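Local coordinates for copper homeostasis operon regulatory protein (Thermus thermophilus, PDB 3AAI) that probably represses transcription by binding cis-regulatory DNA, as a copper-sensitive repressor of the CsoR family, at residues R19-A23 and A54-V58. Residues are numbered along the deposited sequence; the frame is centred on the assembly and turned at random.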
loop_
_atom_site.group_PDB
_atom_site.type_symbol
_atom_site.label_atom_id
_atom_site.label_comp_id
_atom_site.label_asym_id
_atom_site.label_seq_id
_atom_site.Cartn_x
_atom_site.Cartn_y
_atom_site.Cartn_z
ATOM N N ARG A 19 -10.768 -18.980 5.926
ATOM C CA ARG A 19 -10.406 -18.048 4.871
ATOM C C ARG A 19 -8.951 -18.203 4.450
ATOM O O ARG A 19 -8.619 -18.089 3.270
ATOM C CB ARG A 19 -10.671 -16.611 5.323
ATOM C CG ARG A 19 -12.062 -16.415 5.907
ATOM C CD ARG A 19 -12.472 -14.956 5.900
ATOM N NE ARG A 19 -12.624 -14.478 4.533
ATOM C CZ ARG A 19 -13.084 -13.276 4.201
ATOM N NH1 ARG A 19 -13.443 -12.414 5.144
ATOM N NH2 ARG A 19 -13.185 -12.943 2.920
ATOM N N LEU A 20 -8.079 -18.490 5.407
ATOM C CA LEU A 20 -6.675 -18.631 5.080
ATOM C C LEU A 20 -6.368 -19.959 4.414
ATOM O O LEU A 20 -5.380 -20.084 3.693
ATOM C CB LEU A 20 -5.826 -18.439 6.337
ATOM C CG LEU A 20 -5.851 -17.006 6.878
ATOM C CD1 LEU A 20 -5.009 -16.934 8.136
ATOM C CD2 LEU A 20 -5.318 -16.045 5.817
ATOM N N LEU A 21 -7.213 -20.955 4.663
ATOM C CA LEU A 21 -7.026 -22.265 4.049
ATOM C C LEU A 21 -7.278 -22.111 2.541
ATOM O O LEU A 21 -6.540 -22.648 1.726
ATOM C CB LEU A 21 -7.995 -23.286 4.657
ATOM C CG LEU A 21 -7.801 -24.733 4.188
ATOM C CD1 LEU A 21 -6.368 -25.165 4.468
ATOM C CD2 LEU A 21 -8.784 -25.657 4.906
ATOM N N SER A 22 -8.303 -21.346 2.181
ATOM C CA SER A 22 -8.600 -21.110 0.772
ATOM C C SER A 22 -7.491 -20.261 0.163
ATOM O O SER A 22 -7.026 -20.529 -0.944
ATOM C CB SER A 22 -9.941 -20.392 0.613
ATOM O OG SER A 22 -11.003 -21.200 1.080
ATOM N N ALA A 23 -7.063 -19.236 0.893
ATOM C CA ALA A 23 -5.995 -18.368 0.411
ATOM C C ALA A 23 -4.779 -19.230 0.081
ATOM O O ALA A 23 -4.148 -19.056 -0.963
ATOM C CB ALA A 23 -5.645 -17.329 1.472
ATOM N N ALA A 54 -7.417 -11.382 -0.352
ATOM C CA ALA A 54 -8.022 -12.316 0.584
ATOM C C ALA A 54 -7.331 -12.210 1.952
ATOM O O ALA A 54 -7.977 -12.306 2.993
ATOM C CB ALA A 54 -7.923 -13.741 0.039
ATOM N N LEU A 55 -6.017 -12.012 1.938
ATOM C CA LEU A 55 -5.247 -11.884 3.171
ATOM C C LEU A 55 -5.673 -10.608 3.885
ATOM O O LEU A 55 -5.886 -10.607 5.098
ATOM C CB LEU A 55 -3.743 -11.849 2.863
ATOM C CG LEU A 55 -3.172 -13.111 2.204
ATOM C CD1 LEU A 55 -1.701 -12.896 1.888
ATOM C CD2 LEU A 55 -3.347 -14.315 3.120
ATOM N N ASP A 56 -5.813 -9.530 3.119
ATOM C CA ASP A 56 -6.248 -8.236 3.645
ATOM C C ASP A 56 -7.605 -8.345 4.339
ATOM O O ASP A 56 -7.806 -7.770 5.409
ATOM C CB ASP A 56 -6.355 -7.216 2.513
ATOM C CG ASP A 56 -5.045 -6.515 2.232
ATOM O OD1 ASP A 56 -4.911 -5.926 1.138
ATOM O OD2 ASP A 56 -4.156 -6.542 3.110
ATOM N N ARG A 57 -8.538 -9.070 3.724
ATOM C CA ARG A 57 -9.867 -9.240 4.311
ATOM C C ARG A 57 -9.811 -9.983 5.646
ATOM O O ARG A 57 -10.614 -9.722 6.546
ATOM C CB ARG A 57 -10.800 -9.973 3.338
ATOM C CG ARG A 57 -11.197 -9.122 2.134
ATOM C CD ARG A 57 -12.358 -9.735 1.362
ATOM N NE ARG A 57 -11.972 -10.921 0.600
ATOM C CZ ARG A 57 -11.233 -10.894 -0.506
ATOM N NH1 ARG A 57 -10.935 -12.027 -1.130
ATOM N NH2 ARG A 57 -10.799 -9.738 -0.992
ATOM N N VAL A 58 -8.875 -10.916 5.775
ATOM C CA VAL A 58 -8.734 -11.639 7.029
ATOM C C VAL A 58 -8.129 -10.685 8.066
ATOM O O VAL A 58 -8.578 -10.632 9.207
ATOM C CB VAL A 58 -7.829 -12.874 6.872
ATOM C CG1 VAL A 58 -7.577 -13.512 8.244
ATOM C CG2 VAL A 58 -8.500 -13.891 5.945
#
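V58 reaches across from helix 41-69 and sets one methyl, CG2, against the base of R19, 3.5 Å from CB, while the two side chains run past each other in opposite directions. The valine has CG1 anti to its own N (chi1 173°), which places CG2 beside the backbone nitrogen and lets it face helix 10-34. Both methyls are used: CG2 also lies 3.8 Å from L20 CD2, and CG1 comes up to L20 CG at 4.1 Å. R19 carries on along the more exposed side of this apolar layer, and the bend of its chain at chi3 brings the guanidinium obliquely against the start of the R57 side chain, with NH1 4.0 Å from R57 CB. Its NH2 stands 3.3 Å from R57 NE, at the edge of the second guanidinium and with the two planes 41° apart. Both are donors, so this approach of like charges is not a hydrogen bond and adds no attraction; the R19 guanidinium rests instead on CB and CD of R57. With an alanine here CB would still meet V58, but CG2 would probably lose the cover of CD, and R57 CB and CD that of the guanidinium. On the buried side, L20 CD2 also meets L55 CD2 at 3.8 Å, the two leucines crossing at about a right angle, and A23 CB closes the row against the same L55 methyl. No hydrogen bond links the segments, which run antiparallel (167°) with axes 9.8 Å apart. They join the middles of helices 10-34 and 41-69, and L31, V51 and L48 of a second subunit pack on L20, L55 and V58 respectively, in keeping with a four-helix bundle shared between subunits.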